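Local coordinates for protein probable amino acid aminotransferase (Mycobacterium tuberculosis, PDB 6Q1S) that belongs to the class IV aminotransferases and binds 4'-deoxy-4'-aminopyridoxal-5'-phosphate and 2-oxoglutaric acid in its pocket, at residues Thr189-Thr194 with Thr218-Leu223; Gly249-Ser254 with Thr273-Val278; Glu225-Arg228 with Asp233-Tyr236; Leu37-Arg42 with Met256-Arg261. One frame throughout, in Å; residues are numbered along the deposited sequence.

Interaction 1: Thr189-Thr194 with Thr218-Leu223; sequences TVVIAT and TTQQAL. With PMP (4'-deoxy-4'-aminopyridoxal-5'-phosphate), chain G.
T189 and V191 of strand 189-194 form a buried, mainly apolar contact with Q220 and L223 in the first turns of helix 218-229, beside the phosphate of PMP. The T189 and Q220 side chains cross at about a right angle, and the methyl CG2 of T189, lying opposite its backbone N across CA-CB, stops 3.8 Å from Q220 CB. Two residues along the strand, on the same side, V191 CG2 touches Q220 CG at 4.1 Å, while V191 CG1 lies a looser 4.4 Å from L223 CD2. Beyond this apolar contact the amide end of Q220 is hydrogen-bonded through NE2 to Y236 OH. F279 of helix 275-286 packs on both V191 and L223. At the phosphate end the contact turns polar. T219 holds PMP O2P twice, through its hydroxyl OG1 at 2.7 Å and through its backbone N at 3.2 Å, the latter with an N-H...O angle of 160°. T218 likewise gives its backbone N and OG1 to PMP O3P. A water donates to PMP O2P and is linked weakly to T189 OG1 and Q220 N. With backbone N-H groups of the first helical turn directed at the phosphate, the helix dipole would be expected to help stabilise its negative charge.

Interaction 2: Gly249-Ser254 with Thr273-Val278; sequences GIWLVS and TPIAEV. With PMP (4'-deoxy-4'-aminopyridoxal-5'-phosphate), chain G.
W251 sits in extended backbone (phi/psi -133°/143°), whereas the segment it meets at I275 and A276 is turning into helix, with A276 N hydrogen-bonded to T273 O at 2.8 Å. The indole carries this contact with its six-membered ring. Its CH2 reaches CG2 of I275 at 4.0 Å, and its CZ2 reaches A276 CA, also at 4.0 Å. Both partners lie near the indole plane, so I275 and A276 abut the rim of the ring and do not cover a face. I275 contributes its short branch, and the CB of A276 is a little farther off, 4.4 Å from W251 CZ2. The chi1 of W251 (-61°) sets CG opposite the carbonyl carbon, and the ring is folded back along its own strand: the carbonyl carbon of G249 lies over one face, 3.4 Å above the plane and displaced toward the rim. The ring also stacks with F279, one turn farther along the helix from I275. The approach to the helix is tied down by T273, whose OG1 is hydrogen-bonded to Q248 O. At its other end the same strand reaches PMP, where S254 CA lies 3.3 Å from the phosphate oxygen O1P and V253 O 3.6 Å from C5A. S254 also touches 2-oxoglutaric acid. Strand 249-254 thus runs between strands 189-194 and 258-265 of the mixed sheet, antiparallel to both, and its far end lines the PMP pocket, consistent with a class IV aminotransferase.

Interaction 3: Glu225-Arg228 with Asp233-Tyr236; sequences EVAR and DCDY
R228 leaves its helix with CG opposite the carbonyl carbon (chi1 -83°) and then runs extended as far as NE, a course that carries the guanidinium alongside C234. C234 SG, likewise set opposite its own carbonyl carbon, extends back to the helix. The two residues join the last two elements of the beta-alpha-beta unit made by strand 204-207, helix 218-229 and strand 233-236, in which the two strands run parallel. The thiol makes the apolar half of the contact: SG lies 4.0 Å from A227 CB and 4.1 Å from R228 CG. The arginine passes alongside the same residue, with R228 NE 3.7 Å from C234 CB. A227 is buried, whereas the neighbouring R228 is exposed, at the edge of this surface contact. D235 turns away from the helix and forms a salt bridge with R237. The Y236 ring packs edge-to-face with F224 of the same helix, a second tie between strand and helix. The polar link within the contact is the bond from R228 NH2 to C234 O, 3.1 Å long and almost straight at 177°. The oxygen lies in the guanidinium plane, yet the nitrogen stands above the carbonyl plane, 78° out of it.

Interaction 4: Leu37-Arg42 with Met256-Arg261; sequences LVRDGR and MTLAAR. With AKG (2-oxoglutaric acid), chain H.
The methyl CD1 of L258 presses against the guanidinium of R39, 3.3 Å from NH2, an unusually close approach of unlike groups. The two side chains come from opposite directions, and CD1 also lies 3.8 Å from R39 CZ, at an oblique position to the flat group. The guanidinium is held by other partners: NE forms a salt bridge with E88 and NH1 another with D284, which probably offset the nearby like charge of R122. The other methyl of L258, CD2, is 4.0 Å from L37 CD2, where the two leucines cross at about a right angle. L37 CD1 lies near the backbone of M256, 4.2 Å from its O, and this carbonyl accepts a hydrogen bond from R122. Beyond CG the M256 side chain leads away from L37; its bend at chi3 (74°) brings CE to within 3.2 Å of O2 of 2-oxoglutaric acid. The same oxygen receives a hydrogen bond of 3.0 Å from T257 OG1. The contact thereby joins strand 31-39 of the antiparallel sheet, where it runs into the type I' turn R39-R42, to the segment leading into strand 258-265 of the mixed sheet, with helix 116-123 packed on L37 and M256 and helix 275-286 on L258.

In the fold
Interactions 1 and 4 are buried, interaction 2 is partly buried and interaction 3 lies at the surface. All four reach the mixed sheet. Interactions 1 and 2 sit on its neighbouring strands 189-194 and 249-254, paired through V191 O and W251 N, and both touch PMP. Interaction 4 follows on the next strand, linked to interaction 2 by L252 N and A260 O; it borders 2-oxoglutaric acid, which interaction 2 also reaches through S254, and it extends to the antiparallel sheet. Interactions 1 and 3 share helix 218-229, its start binding phosphate and its later turns meeting strand 233-236. Across the segments, interactions 1, 2 and 4 rely on packing; the direct hydrogen bond belongs to the exposed interaction 3.

Interaction 1: Thr189-Thr194 with Thr218-Leu223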
loop_
_atom_site.group_PDB
_atom_site.type_symbol
_atom_site.label_atom_id
_atom_site.label_comp_id
_atom_site.label_asym_id
_atom_site.label_seq_id
_atom_site.Cartn_x
_atom_site.Cartn_y
_atom_site.Cartn_z
ATOM N N THR B 189 9.195 -15.767 -0.897
ATOM C CA THR B 189 10.637 -15.622 -0.771
ATOM C C THR B 189 11.324 -16.483 -1.820
ATOM O O THR B 189 10.932 -17.633 -2.046
ATOM C CB THR B 189 11.109 -16.024 0.632
ATOM O OG1 THR B 189 10.490 -15.175 1.608
ATOM C CG2 THR B 189 12.621 -15.910 0.750
ATOM N N VAL B 190 12.345 -15.925 -2.462
ATOM C CA VAL B 190 13.069 -16.617 -3.523
ATOM C C VAL B 190 14.190 -17.439 -2.901
ATOM O O VAL B 190 15.074 -16.897 -2.230
ATOM C CB VAL B 190 13.624 -15.627 -4.557
ATOM C CG1 VAL B 190 14.436 -16.366 -5.609
ATOM C CG2 VAL B 190 12.489 -14.855 -5.206
ATOM N N VAL B 191 14.144 -18.751 -3.112
ATOM C CA VAL B 191 15.197 -19.667 -2.692
ATOM C C VAL B 191 15.625 -20.472 -3.909
ATOM O O VAL B 191 14.775 -21.002 -4.635
ATOM C CB VAL B 191 14.735 -20.599 -1.556
ATOM C CG1 VAL B 191 15.818 -21.612 -1.227
ATOM C CG2 VAL B 191 14.370 -19.792 -0.324
ATOM N N ILE B 192 16.933 -20.569 -4.130
ATOM C CA ILE B 192 17.479 -21.327 -5.245
ATOM C C ILE B 192 18.340 -22.454 -4.688
ATOM O O ILE B 192 18.659 -22.499 -3.501
ATOM C CB ILE B 192 18.296 -20.455 -6.218
ATOM C CG1 ILE B 192 19.509 -19.856 -5.508
ATOM C CG2 ILE B 192 17.425 -19.355 -6.804
ATOM C CD1 ILE B 192 20.653 -19.533 -6.437
ATOM N N ALA B 193 18.721 -23.364 -5.578
ATOM C CA ALA B 193 19.444 -24.582 -5.227
ATOM C C ALA B 193 20.679 -24.684 -6.108
ATOM O O ALA B 193 20.559 -24.835 -7.328
ATOM C CB ALA B 193 18.568 -25.822 -5.390
ATOM N N THR B 194 21.854 -24.559 -5.505
ATOM C CA THR B 194 23.109 -24.663 -6.228
ATOM C C THR B 194 23.964 -25.755 -5.598
ATOM O O THR B 194 23.766 -26.139 -4.440
ATOM C CB THR B 194 23.868 -23.327 -6.233
ATOM O OG1 THR B 194 24.804 -23.315 -7.316
ATOM C CG2 THR B 194 24.618 -23.125 -4.924
ATOM N N THR B 218 9.505 -16.079 7.102
ATOM C CA THR B 218 9.449 -17.011 8.223
ATOM C C THR B 218 9.719 -18.432 7.753
ATOM O O THR B 218 10.417 -19.198 8.429
ATOM C CB THR B 218 8.085 -16.932 8.913
ATOM O OG1 THR B 218 7.054 -17.246 7.970
ATOM C CG2 THR B 218 7.847 -15.537 9.465
ATOM N N THR B 219 9.176 -18.799 6.591
ATOM C CA THR B 219 9.400 -20.138 6.060
ATOM C C THR B 219 10.847 -20.326 5.622
ATOM O O THR B 219 11.419 -21.407 5.802
ATOM C CB THR B 219 8.454 -20.410 4.891
ATOM O OG1 THR B 219 7.158 -19.876 5.187
ATOM C CG2 THR B 219 8.327 -21.907 4.659
ATOM N N GLN B 220 11.452 -19.289 5.034
ATOM C CA GLN B 220 12.830 -19.413 4.568
ATOM C C GLN B 220 13.789 -19.641 5.730
ATOM O O GLN B 220 14.681 -20.495 5.650
ATOM C CB GLN B 220 13.232 -18.168 3.775
ATOM C CG GLN B 220 14.710 -18.110 3.403
ATOM C CD GLN B 220 15.560 -17.413 4.448
ATOM O OE1 GLN B 220 15.331 -16.252 4.781
ATOM N NE2 GLN B 220 16.543 -18.128 4.978
ATOM N N GLN B 221 13.622 -18.892 6.822
ATOM C CA GLN B 221 14.523 -19.047 7.959
ATOM C C GLN B 221 14.366 -20.419 8.603
ATOM O O GLN B 221 15.362 -21.068 8.944
ATOM C CB GLN B 221 14.279 -17.941 8.985
ATOM C CG GLN B 221 14.560 -16.545 8.464
ATOM C CD GLN B 221 14.489 -15.494 9.555
ATOM O OE1 GLN B 221 14.768 -15.773 10.723
ATOM N NE2 GLN B 221 14.113 -14.278 9.180
ATOM N N ALA B 222 13.124 -20.870 8.788
ATOM C CA ALA B 222 12.904 -22.211 9.316
ATOM C C ALA B 222 13.427 -23.274 8.362
ATOM O O ALA B 222 13.891 -24.330 8.807
ATOM C CB ALA B 222 11.418 -22.429 9.597
ATOM N N LEU B 223 13.366 -23.016 7.052
ATOM C CA LEU B 223 13.959 -23.936 6.088
ATOM C C LEU B 223 15.469 -23.999 6.257
ATOM O O LEU B 223 16.065 -25.079 6.180
ATOM C CB LEU B 223 13.599 -23.521 4.662
ATOM C CG LEU B 223 14.229 -24.365 3.551
ATOM C CD1 LEU B 223 13.669 -25.778 3.564
ATOM C CD2 LEU B 223 14.024 -23.715 2.190
HETATM N N1 PMP G . 7.714 -11.586 0.680
HETATM C C2 PMP G . 6.523 -10.943 0.683
HETATM C C2A PMP G . 6.402 -9.577 0.058
HETATM C C3 PMP G . 5.331 -11.578 1.300
HETATM O O3 PMP G . 4.123 -10.952 1.315
HETATM C C4 PMP G . 5.507 -12.921 1.897
HETATM C C4A PMP G . 4.357 -13.651 2.549
HETATM N N4A PMP G . 3.305 -13.901 1.548
HETATM C C5 PMP G . 6.863 -13.517 1.829
HETATM C C6 PMP G . 7.892 -12.805 1.219
HETATM C C5A PMP G . 7.121 -14.885 2.420
HETATM O O4P PMP G . 6.972 -14.827 3.838
HETATM P P PMP G . 6.449 -16.109 4.661
HETATM O O1P PMP G . 5.069 -16.466 4.163
HETATM O O2P PMP G . 7.402 -17.258 4.429
HETATM O O3P PMP G . 6.396 -15.766 6.129
HETATM O O HOH W 1 9.876 -17.942 3.041
#

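Interaction 2: Gly249-Ser254 with Thr273-Val278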
loop_
_atom_site.group_PDB
_atom_site.type_symbol
_atom_site.label_atom_id
_atom_site.label_comp_id
_atom_site.label_asym_id
_atom_site.label_seq_id
_atom_site.Cartn_x
_atom_site.Cartn_y
_atom_site.Cartn_z
ATOM N N GLY B 249 17.188 -25.468 -8.911
ATOM C CA GLY B 249 15.771 -25.215 -8.753
ATOM C C GLY B 249 15.507 -23.834 -8.193
ATOM O O GLY B 249 16.352 -23.278 -7.489
ATOM N N ILE B 250 14.348 -23.266 -8.512
ATOM C CA ILE B 250 13.894 -22.009 -7.932
ATOM C C ILE B 250 12.542 -22.269 -7.292
ATOM O O ILE B 250 11.690 -22.942 -7.879
ATOM C CB ILE B 250 13.783 -20.874 -8.972
ATOM C CG1 ILE B 250 15.026 -20.810 -9.861
ATOM C CG2 ILE B 250 13.555 -19.537 -8.283
ATOM C CD1 ILE B 250 14.867 -19.844 -11.020
ATOM N N TRP B 251 12.344 -21.734 -6.093
ATOM C CA TRP B 251 11.083 -21.882 -5.386
ATOM C C TRP B 251 10.634 -20.536 -4.848
ATOM O O TRP B 251 11.455 -19.721 -4.417
ATOM C CB TRP B 251 11.195 -22.875 -4.231
ATOM C CG TRP B 251 11.569 -24.246 -4.666
ATOM C CD1 TRP B 251 10.724 -25.271 -4.967
ATOM C CD2 TRP B 251 12.893 -24.745 -4.858
ATOM N NE1 TRP B 251 11.441 -26.383 -5.331
ATOM C CE2 TRP B 251 12.777 -26.087 -5.273
ATOM C CE3 TRP B 251 14.168 -24.190 -4.718
ATOM C CZ2 TRP B 251 13.886 -26.879 -5.548
ATOM C CZ3 TRP B 251 15.265 -24.976 -4.990
ATOM C CH2 TRP B 251 15.119 -26.308 -5.401
ATOM N N LEU B 252 9.328 -20.315 -4.881
ATOM C CA LEU B 252 8.708 -19.152 -4.258
ATOM C C LEU B 252 8.120 -19.641 -2.941
ATOM O O LEU B 252 7.073 -20.294 -2.915
ATOM C CB LEU B 252 7.662 -18.541 -5.180
ATOM C CG LEU B 252 8.271 -18.069 -6.501
ATOM C CD1 LEU B 252 7.192 -17.628 -7.454
ATOM C CD2 LEU B 252 9.268 -16.946 -6.257
ATOM N N VAL B 253 8.812 -19.340 -1.849
ATOM C CA VAL B 253 8.493 -19.882 -0.535
ATOM C C VAL B 253 7.674 -18.871 0.253
ATOM O O VAL B 253 7.982 -17.672 0.262
ATOM C CB VAL B 253 9.784 -20.260 0.215
ATOM C CG1 VAL B 253 9.468 -21.084 1.437
ATOM C CG2 VAL B 253 10.727 -21.016 -0.712
ATOM N N SER B 254 6.639 -19.357 0.932
ATOM C CA SER B 254 5.764 -18.516 1.738
ATOM C C SER B 254 5.063 -19.406 2.758
ATOM O O SER B 254 5.221 -20.629 2.755
ATOM C CB SER B 254 4.762 -17.749 0.870
ATOM O OG SER B 254 3.861 -18.628 0.219
ATOM N N THR B 273 15.417 -31.071 -11.214
ATOM C CA THR B 273 16.497 -31.756 -10.521
ATOM C C THR B 273 15.959 -32.663 -9.419
ATOM O O THR B 273 14.928 -32.360 -8.811
ATOM C CB THR B 273 17.452 -30.721 -9.906
ATOM O OG1 THR B 273 17.975 -29.883 -10.940
ATOM C CG2 THR B 273 18.617 -31.362 -9.163
ATOM N N PRO B 274 16.640 -33.794 -9.137
ATOM C CA PRO B 274 16.277 -34.625 -7.977
ATOM C C PRO B 274 16.173 -33.876 -6.654
ATOM O O PRO B 274 15.561 -34.383 -5.710
ATOM C CB PRO B 274 17.401 -35.663 -7.935
ATOM C CG PRO B 274 17.764 -35.849 -9.361
ATOM C CD PRO B 274 17.512 -34.527 -10.073
ATOM N N ILE B 275 16.802 -32.704 -6.540
ATOM C CA ILE B 275 16.664 -31.936 -5.309
ATOM C C ILE B 275 15.257 -31.371 -5.168
ATOM O O ILE B 275 14.879 -30.916 -4.084
ATOM C CB ILE B 275 17.718 -30.813 -5.240
ATOM C CG1 ILE B 275 17.934 -30.360 -3.795
ATOM C CG2 ILE B 275 17.291 -29.635 -6.096
ATOM C CD1 ILE B 275 19.137 -29.445 -3.620
ATOM N N ALA B 276 14.472 -31.373 -6.248
ATOM C CA ALA B 276 13.142 -30.776 -6.201
ATOM C C ALA B 276 12.155 -31.632 -5.415
ATOM O O ALA B 276 11.236 -31.091 -4.790
ATOM C CB ALA B 276 12.627 -30.527 -7.617
ATOM N N GLU B 277 12.316 -32.960 -5.426
ATOM C CA GLU B 277 11.405 -33.789 -4.641
ATOM C C GLU B 277 11.714 -33.693 -3.153
ATOM O O GLU B 277 10.798 -33.778 -2.328
ATOM C CB GLU B 277 11.444 -35.253 -5.093
ATOM C CG GLU B 277 11.123 -35.525 -6.564
ATOM C CD GLU B 277 12.293 -35.270 -7.481
ATOM O OE1 GLU B 277 13.425 -35.217 -6.969
ATOM O OE2 GLU B 277 12.094 -35.179 -8.712
ATOM N N VAL B 278 12.985 -33.522 -2.790
ATOM C CA VAL B 278 13.318 -33.406 -1.376
ATOM C C VAL B 278 13.011 -32.000 -0.871
ATOM O O VAL B 278 12.736 -31.811 0.321
ATOM C CB VAL B 278 14.789 -33.789 -1.121
ATOM C CG1 VAL B 278 15.732 -32.752 -1.705
ATOM C CG2 VAL B 278 15.044 -33.967 0.370
HETATM N N1 PMP G . 7.714 -11.586 0.680
HETATM C C2 PMP G . 6.523 -10.943 0.683
HETATM C C2A PMP G . 6.402 -9.577 0.058
HETATM C C3 PMP G . 5.331 -11.578 1.300
HETATM O O3 PMP G . 4.123 -10.952 1.315
HETATM C C4 PMP G . 5.507 -12.921 1.897
HETATM C C4A PMP G . 4.357 -13.651 2.549
HETATM N N4A PMP G . 3.305 -13.901 1.548
HETATM C C5 PMP G . 6.863 -13.517 1.829
HETATM C C6 PMP G . 7.892 -12.805 1.219
HETATM C C5A PMP G . 7.121 -14.885 2.420
HETATM O O4P PMP G . 6.972 -14.827 3.838
HETATM P P PMP G . 6.449 -16.109 4.661
HETATM O O1P PMP G . 5.069 -16.466 4.163
HETATM O O2P PMP G . 7.402 -17.258 4.429
HETATM O O3P PMP G . 6.396 -15.766 6.129
#

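Interaction 3: Glu225-Arg228 with Asp233-Tyr236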
loop_
_atom_site.group_PDB
_atom_site.type_symbol
_atom_site.label_atom_id
_atom_site.label_comp_id
_atom_site.label_asym_id
_atom_site.label_seq_id
_atom_site.Cartn_x
_atom_site.Cartn_y
_atom_site.Cartn_z
ATOM N N GLU B 225 17.049 -23.632 8.979
ATOM C CA GLU B 225 17.357 -24.360 10.204
ATOM C C GLU B 225 17.330 -25.869 9.975
ATOM O O GLU B 225 18.238 -26.592 10.403
ATOM C CB GLU B 225 16.381 -23.971 11.311
ATOM C CG GLU B 225 16.459 -22.514 11.726
ATOM C CD GLU B 225 15.557 -22.209 12.908
ATOM O OE1 GLU B 225 15.497 -21.033 13.330
ATOM O OE2 GLU B 225 14.892 -23.146 13.406
ATOM N N VAL B 226 16.281 -26.368 9.319
ATOM C CA VAL B 226 16.169 -27.810 9.127
ATOM C C VAL B 226 17.196 -28.294 8.116
ATOM O O VAL B 226 17.757 -29.386 8.259
ATOM C CB VAL B 226 14.736 -28.193 8.705
ATOM C CG1 VAL B 226 13.829 -28.306 9.930
ATOM C CG2 VAL B 226 14.186 -27.236 7.662
ATOM N N ALA B 227 17.467 -27.490 7.085
ATOM C CA ALA B 227 18.419 -27.901 6.057
ATOM C C ALA B 227 19.845 -27.912 6.595
ATOM O O ALA B 227 20.630 -28.812 6.275
ATOM C CB ALA B 227 18.308 -26.980 4.842
ATOM N N ARG B 228 20.195 -26.922 7.417
ATOM C CA ARG B 228 21.529 -26.879 8.008
ATOM C C ARG B 228 21.755 -28.055 8.952
ATOM O O ARG B 228 22.860 -28.606 9.015
ATOM C CB ARG B 228 21.724 -25.549 8.734
ATOM C CG ARG B 228 22.143 -24.424 7.807
ATOM C CD ARG B 228 22.259 -23.098 8.533
ATOM N NE ARG B 228 22.586 -22.021 7.603
ATOM C CZ ARG B 228 22.136 -20.776 7.708
ATOM N NH1 ARG B 228 21.329 -20.439 8.706
ATOM N NH2 ARG B 228 22.488 -19.864 6.812
ATOM N N ASP B 233 24.278 -26.637 3.161
ATOM C CA ASP B 233 24.893 -25.341 3.399
ATOM C C ASP B 233 23.988 -24.250 2.842
ATOM O O ASP B 233 23.550 -24.323 1.689
ATOM C CB ASP B 233 26.278 -25.263 2.754
ATOM C CG ASP B 233 27.244 -26.284 3.322
ATOM O OD1 ASP B 233 27.877 -27.013 2.528
ATOM O OD2 ASP B 233 27.351 -26.381 4.562
ATOM N N CYS B 234 23.699 -23.251 3.670
ATOM C CA CYS B 234 22.836 -22.144 3.290
ATOM C C CYS B 234 23.541 -20.828 3.580
ATOM O O CYS B 234 24.330 -20.724 4.523
ATOM C CB CYS B 234 21.498 -22.214 4.031
ATOM S SG CYS B 234 20.759 -23.867 4.027
ATOM N N ASP B 235 23.252 -19.820 2.761
ATOM C CA ASP B 235 23.924 -18.536 2.895
ATOM C C ASP B 235 23.095 -17.463 2.203
ATOM O O ASP B 235 22.204 -17.759 1.402
ATOM C CB ASP B 235 25.343 -18.593 2.313
ATOM C CG ASP B 235 26.200 -17.415 2.737
ATOM O OD1 ASP B 235 26.333 -16.455 1.947
ATOM O OD2 ASP B 235 26.722 -17.442 3.870
ATOM N N TYR B 236 23.395 -16.212 2.536
ATOM C CA TYR B 236 22.718 -15.052 1.971
ATOM C C TYR B 236 23.679 -14.394 0.994
ATOM O O TYR B 236 24.737 -13.900 1.398
ATOM C CB TYR B 236 22.284 -14.074 3.063
ATOM C CG TYR B 236 21.301 -14.662 4.050
ATOM C CD1 TYR B 236 19.942 -14.413 3.933
ATOM C CD2 TYR B 236 21.729 -15.488 5.082
ATOM C CE1 TYR B 236 19.038 -14.954 4.824
ATOM C CE2 TYR B 236 20.832 -16.032 5.979
ATOM C CZ TYR B 236 19.486 -15.763 5.844
ATOM O OH TYR B 236 18.584 -16.303 6.734
#

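Interaction 4: Leu37-Arg42 with Met256-Arg261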
loop_
_atom_site.group_PDB
_atom_site.type_symbol
_atom_site.label_atom_id
_atom_site.label_comp_id
_atom_site.label_asym_id
_atom_site.label_seq_id
_atom_site.Cartn_x
_atom_site.Cartn_y
_atom_site.Cartn_z
ATOM N N LEU B 37 -0.456 -20.843 8.372
ATOM C CA LEU B 37 -1.093 -22.037 7.837
ATOM C C LEU B 37 -1.463 -22.972 8.980
ATOM O O LEU B 37 -0.625 -23.279 9.835
ATOM C CB LEU B 37 -0.172 -22.750 6.846
ATOM C CG LEU B 37 -0.700 -24.047 6.228
ATOM C CD1 LEU B 37 -1.777 -23.758 5.194
ATOM C CD2 LEU B 37 0.440 -24.843 5.614
ATOM N N VAL B 38 -2.717 -23.410 9.001
ATOM C CA VAL B 38 -3.172 -24.423 9.945
ATOM C C VAL B 38 -3.058 -25.780 9.266
ATOM O O VAL B 38 -3.712 -26.030 8.248
ATOM C CB VAL B 38 -4.613 -24.153 10.406
ATOM C CG1 VAL B 38 -5.127 -25.318 11.237
ATOM C CG2 VAL B 38 -4.680 -22.863 11.206
ATOM N N ARG B 39 -2.231 -26.658 9.828
ATOM C CA ARG B 39 -2.010 -27.981 9.260
ATOM C C ARG B 39 -1.902 -28.998 10.384
ATOM O O ARG B 39 -1.130 -28.803 11.328
ATOM C CB ARG B 39 -0.744 -28.015 8.392
ATOM C CG ARG B 39 -0.298 -29.420 8.015
ATOM C CD ARG B 39 0.994 -29.415 7.208
ATOM N NE ARG B 39 0.763 -29.117 5.796
ATOM C CZ ARG B 39 1.688 -29.225 4.847
ATOM N NH1 ARG B 39 2.913 -29.630 5.154
ATOM N NH2 ARG B 39 1.388 -28.936 3.588
ATOM N N ASP B 40 -2.686 -30.072 10.275
ATOM C CA ASP B 40 -2.669 -31.179 11.231
ATOM C C ASP B 40 -2.922 -30.691 12.657
ATOM O O ASP B 40 -2.192 -31.018 13.594
ATOM C CB ASP B 40 -1.361 -31.970 11.143
ATOM C CG ASP B 40 -1.210 -32.702 9.821
ATOM O OD1 ASP B 40 -0.247 -33.484 9.677
ATOM O OD2 ASP B 40 -2.045 -32.479 8.918
ATOM N N GLY B 41 -3.970 -29.885 12.811
ATOM C CA GLY B 41 -4.488 -29.534 14.115
ATOM C C GLY B 41 -3.882 -28.319 14.783
ATOM O O GLY B 41 -4.298 -27.985 15.899
ATOM N N ARG B 42 -2.943 -27.628 14.140
ATOM C CA ARG B 42 -2.282 -26.501 14.784
ATOM C C ARG B 42 -1.783 -25.515 13.738
ATOM O O ARG B 42 -1.427 -25.899 12.620
ATOM C CB ARG B 42 -1.109 -26.971 15.655
ATOM C CG ARG B 42 -1.502 -27.376 17.065
ATOM C CD ARG B 42 -0.604 -28.476 17.598
ATOM N NE ARG B 42 0.726 -27.982 17.942
ATOM C CZ ARG B 42 1.737 -28.762 18.307
ATOM N NH1 ARG B 42 2.915 -28.229 18.606
ATOM N NH2 ARG B 42 1.574 -30.077 18.365
ATOM N N MET B 256 1.711 -19.950 3.403
ATOM C CA MET B 256 0.539 -20.723 3.002
ATOM C C MET B 256 0.807 -21.595 1.778
ATOM O O MET B 256 0.434 -22.771 1.760
ATOM C CB MET B 256 -0.644 -19.784 2.744
ATOM C CG MET B 256 -1.903 -20.485 2.264
ATOM S SD MET B 256 -3.344 -19.399 2.237
ATOM C CE MET B 256 -2.987 -18.391 0.802
ATOM N N THR B 257 1.440 -21.034 0.745
ATOM C CA THR B 257 1.754 -21.803 -0.454
ATOM C C THR B 257 2.925 -22.756 -0.242
ATOM O O THR B 257 3.104 -23.688 -1.035
ATOM C CB THR B 257 2.060 -20.851 -1.618
ATOM O OG1 THR B 257 1.093 -19.792 -1.635
ATOM C CG2 THR B 257 2.002 -21.586 -2.950
ATOM N N LEU B 258 3.708 -22.550 0.819
ATOM C CA LEU B 258 4.877 -23.364 1.141
ATOM C C LEU B 258 5.954 -23.238 0.070
ATOM O O LEU B 258 6.807 -22.352 0.159
ATOM C CB LEU B 258 4.488 -24.829 1.356
ATOM C CG LEU B 258 3.550 -25.082 2.540
ATOM C CD1 LEU B 258 3.524 -26.557 2.889
ATOM C CD2 LEU B 258 3.953 -24.247 3.750
ATOM N N ALA B 259 5.937 -24.099 -0.944
ATOM C CA ALA B 259 6.998 -24.102 -1.948
ATOM C C ALA B 259 6.408 -24.358 -3.323
ATOM O O ALA B 259 5.831 -25.423 -3.566
ATOM C CB ALA B 259 8.063 -25.153 -1.620
ATOM N N ALA B 260 6.566 -23.387 -4.220
ATOM C CA ALA B 260 6.141 -23.495 -5.611
ATOM C C ALA B 260 7.385 -23.367 -6.482
ATOM O O ALA B 260 7.942 -22.273 -6.617
ATOM C CB ALA B 260 5.109 -22.424 -5.960
ATOM N N ARG B 261 7.823 -24.481 -7.060
ATOM C CA ARG B 261 9.004 -24.456 -7.910
ATOM C C ARG B 261 8.715 -23.702 -9.201
ATOM O O ARG B 261 7.639 -23.834 -9.789
ATOM C CB ARG B 261 9.476 -25.871 -8.232
ATOM C CG ARG B 261 10.919 -25.915 -8.715
ATOM C CD ARG B 261 11.363 -27.314 -9.084
ATOM N NE ARG B 261 10.522 -27.881 -10.132
ATOM C CZ ARG B 261 10.812 -27.812 -11.427
ATOM N NH1 ARG B 261 9.997 -28.349 -12.324
ATOM N NH2 ARG B 261 11.923 -27.205 -11.821
HETATM C C1 AKG H . -0.186 -16.672 -0.596
HETATM O O1 AKG H . -0.354 -16.867 -1.819
HETATM O O2 AKG H . 0.087 -17.604 0.191
HETATM C C2 AKG H . -0.311 -15.315 -0.069
HETATM O O5 AKG H . 0.609 -14.819 0.561
HETATM C C3 AKG H . -1.577 -14.526 -0.313
HETATM C C4 AKG H . -1.443 -13.743 -1.614
HETATM C C5 AKG H . -2.695 -13.899 -2.442
HETATM O O3 AKG H . -3.672 -14.490 -1.934
HETATM O O4 AKG H . -2.706 -13.438 -3.604
#